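Local coordinates for molybdenum ABC transporter, periplasmic molybdenum-binding protein (Vibrio cholerae, PDB 4RXL) that binds tungstate and probably serves as the periplasmic molybdate- and tungstate-binding component of an ABC importer, at residues H7-S12 against A44-A49. Residues are numbered along the deposited sequence; the frame is centred on the assembly and turned at random.
Sequences HIYAAS and ARQIEA. With WO4 (tungstate(VI)ion), chain B.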
loop_
_atom_site.group_PDB
_atom_site.type_symbol
_atom_site.label_atom_id
_atom_site.label_comp_id
_atom_site.label_asym_id
_atom_site.label_seq_id
_atom_site.Cartn_x
_atom_site.Cartn_y
_atom_site.Cartn_z
ATOM N N HIS A 7 8.333 -16.241 8.069
ATOM C CA HIS A 7 7.024 -15.773 7.641
ATOM C C HIS A 7 6.983 -14.260 7.579
ATOM O O HIS A 7 7.177 -13.583 8.571
ATOM C CB HIS A 7 5.978 -16.217 8.644
ATOM C CG HIS A 7 5.760 -17.692 8.670
ATOM N ND1 HIS A 7 4.809 -18.308 7.887
ATOM C CD2 HIS A 7 6.348 -18.669 9.391
ATOM C CE1 HIS A 7 4.830 -19.606 8.119
ATOM N NE2 HIS A 7 5.759 -19.852 9.023
ATOM N N ILE A 8 6.758 -13.740 6.389
ATOM C CA ILE A 8 6.724 -12.326 6.132
ATOM C C ILE A 8 5.290 -11.915 5.817
ATOM O O ILE A 8 4.681 -12.402 4.857
ATOM C CB ILE A 8 7.633 -11.955 4.952
ATOM C CG1 ILE A 8 9.079 -12.297 5.263
ATOM C CG2 ILE A 8 7.484 -10.467 4.641
ATOM C CD1 ILE A 8 9.962 -12.316 4.041
ATOM N N TYR A 9 4.765 -10.999 6.610
ATOM C CA TYR A 9 3.430 -10.434 6.398
ATOM C C TYR A 9 3.627 -9.060 5.810
ATOM O O TYR A 9 4.317 -8.249 6.420
ATOM C CB TYR A 9 2.713 -10.339 7.749
ATOM C CG TYR A 9 1.999 -11.600 8.196
ATOM C CD1 TYR A 9 2.654 -12.810 8.254
ATOM C CD2 TYR A 9 0.657 -11.563 8.565
ATOM C CE1 TYR A 9 2.012 -13.994 8.615
ATOM C CE2 TYR A 9 0.003 -12.711 8.963
ATOM C CZ TYR A 9 0.674 -13.914 8.994
ATOM O OH TYR A 9 -0.006 -15.044 9.386
ATOM N N ALA A 10 3.061 -8.745 4.643
ATOM C CA ALA A 10 3.320 -7.471 3.985
ATOM C C ALA A 10 2.074 -6.901 3.338
ATOM O O ALA A 10 1.317 -7.619 2.683
ATOM C CB ALA A 10 4.399 -7.611 2.934
ATOM N N ALA A 11 1.910 -5.583 3.471
ATOM C CA ALA A 11 0.890 -4.843 2.762
ATOM C C ALA A 11 0.791 -5.276 1.296
ATOM O O ALA A 11 1.803 -5.484 0.601
ATOM C CB ALA A 11 1.228 -3.371 2.813
ATOM N N SER A 12 -0.420 -5.382 0.802
ATOM C CA SER A 12 -0.633 -5.769 -0.555
ATOM C C SER A 12 0.137 -4.941 -1.575
ATOM O O SER A 12 0.558 -5.480 -2.591
ATOM C CB SER A 12 -2.105 -5.712 -0.895
ATOM O OG SER A 12 -2.821 -6.650 -0.084
ATOM N N ALA A 44 -1.935 -6.849 10.607
ATOM C CA ALA A 44 -1.578 -6.505 11.986
ATOM C C ALA A 44 -2.460 -7.176 13.024
ATOM O O ALA A 44 -1.983 -7.619 14.077
ATOM C CB ALA A 44 -1.613 -4.995 12.194
ATOM N N ARG A 45 -3.768 -7.232 12.757
ATOM C CA ARG A 45 -4.724 -7.801 13.673
ATOM C C ARG A 45 -4.577 -9.306 13.775
ATOM O O ARG A 45 -4.776 -9.878 14.822
ATOM C CB ARG A 45 -6.160 -7.407 13.299
ATOM C CG ARG A 45 -6.389 -5.939 13.554
ATOM C CD ARG A 45 -7.669 -5.431 12.960
ATOM N NE ARG A 45 -8.069 -4.177 13.611
ATOM C CZ ARG A 45 -8.799 -3.213 13.048
ATOM N NH1 ARG A 45 -9.206 -3.298 11.784
ATOM N NH2 ARG A 45 -9.110 -2.136 13.766
ATOM N N GLN A 46 -4.154 -9.897 12.671
ATOM C CA GLN A 46 -3.841 -11.324 12.657
ATOM C C GLN A 46 -2.625 -11.651 13.493
ATOM O O GLN A 46 -2.641 -12.586 14.311
ATOM C CB GLN A 46 -3.515 -11.723 11.238
ATOM C CG GLN A 46 -4.703 -11.851 10.340
ATOM C CD GLN A 46 -4.750 -13.255 9.926
ATOM O OE1 GLN A 46 -4.158 -13.626 8.913
ATOM N NE2 GLN A 46 -5.275 -14.084 10.803
ATOM N N ILE A 47 -1.565 -10.846 13.286
ATOM C CA ILE A 47 -0.370 -10.951 14.147
ATOM C C ILE A 47 -0.707 -10.792 15.651
ATOM O O ILE A 47 -0.247 -11.551 16.492
ATOM C CB ILE A 47 0.692 -9.940 13.713
ATOM C CG1 ILE A 47 1.182 -10.260 12.285
ATOM C CG2 ILE A 47 1.851 -9.885 14.696
ATOM C CD1 ILE A 47 1.987 -9.163 11.630
ATOM N N GLU A 48 -1.527 -9.794 15.981
ATOM C CA GLU A 48 -1.974 -9.589 17.365
ATOM C C GLU A 48 -2.691 -10.805 17.928
ATOM O O GLU A 48 -2.470 -11.166 19.057
ATOM C CB GLU A 48 -2.864 -8.358 17.466
ATOM C CG GLU A 48 -3.429 -8.112 18.860
ATOM C CD GLU A 48 -4.359 -6.915 18.900
ATOM O OE1 GLU A 48 -4.977 -6.617 17.866
ATOM O OE2 GLU A 48 -4.453 -6.266 19.951
ATOM N N ALA A 49 -3.516 -11.447 17.095
ATOM C CA ALA A 49 -4.197 -12.681 17.460
ATOM C C ALA A 49 -3.277 -13.908 17.621
ATOM O O ALA A 49 -3.687 -14.925 18.170
ATOM C CB ALA A 49 -5.268 -12.953 16.416
HETATM W W WO4 B . -2.352 -1.609 1.597
HETATM O O1 WO4 B . -3.821 -2.668 0.722
HETATM O O2 WO4 B . -2.697 0.402 1.744
HETATM O O3 WO4 B . -2.041 -2.344 3.493
HETATM O O4 WO4 B . -0.613 -1.803 0.501
#
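Tyr9 and Ile47 carry the apolar part of this contact, which packs helix 40-49 against one side of the sheet through strand 6-11. The ring atom CD2 of Tyr9 lies 4.0 Å from CG1 of Ile47, an approach oblique to the ring plane. The isoleucine methyl CD1 reaches further in, to 4.1 Å from CB of Tyr9. The two side chains overlap alongside, their ends directed opposite ways. With CG1 of Ile47 beside its own backbone N (chi1 -64°) and CD1 extended beyond it (chi2 167°), the longer branch is the one that meets the tyrosine. Phe56 of strand 55-57 touches both residues and continues the apolar layer, while Val36 of strand 33-38 packs on Tyr9 and Leu67 of helix 61-69 on Ile47.

The polar component is slight. Gln46 OE1 comes up to the edge of the ring, near its plane, 4.3 Å from Tyr9 CE2, and no hydrogen bond joins the two segments.

At its C-terminal end the strand reaches the ligand: Ala11 CB stands 3.3 Å from tungstate O4. Hydrogen bonds to the anion come from Ser13, Ser40, Tyr171, Ala126 and Val153, in the cleft between lobes that marks periplasmic binding proteins. Helix 15-28 joins strand 6-11 to its parallel neighbour 33-38 in a beta-alpha-beta crossover, and helix 40-49 follows next in the chain. With a single aromatic-aliphatic pair and no hydrogen bond between the two segments, the contact probably holds helix to strand mainly by dispersion and the burial of apolar surface.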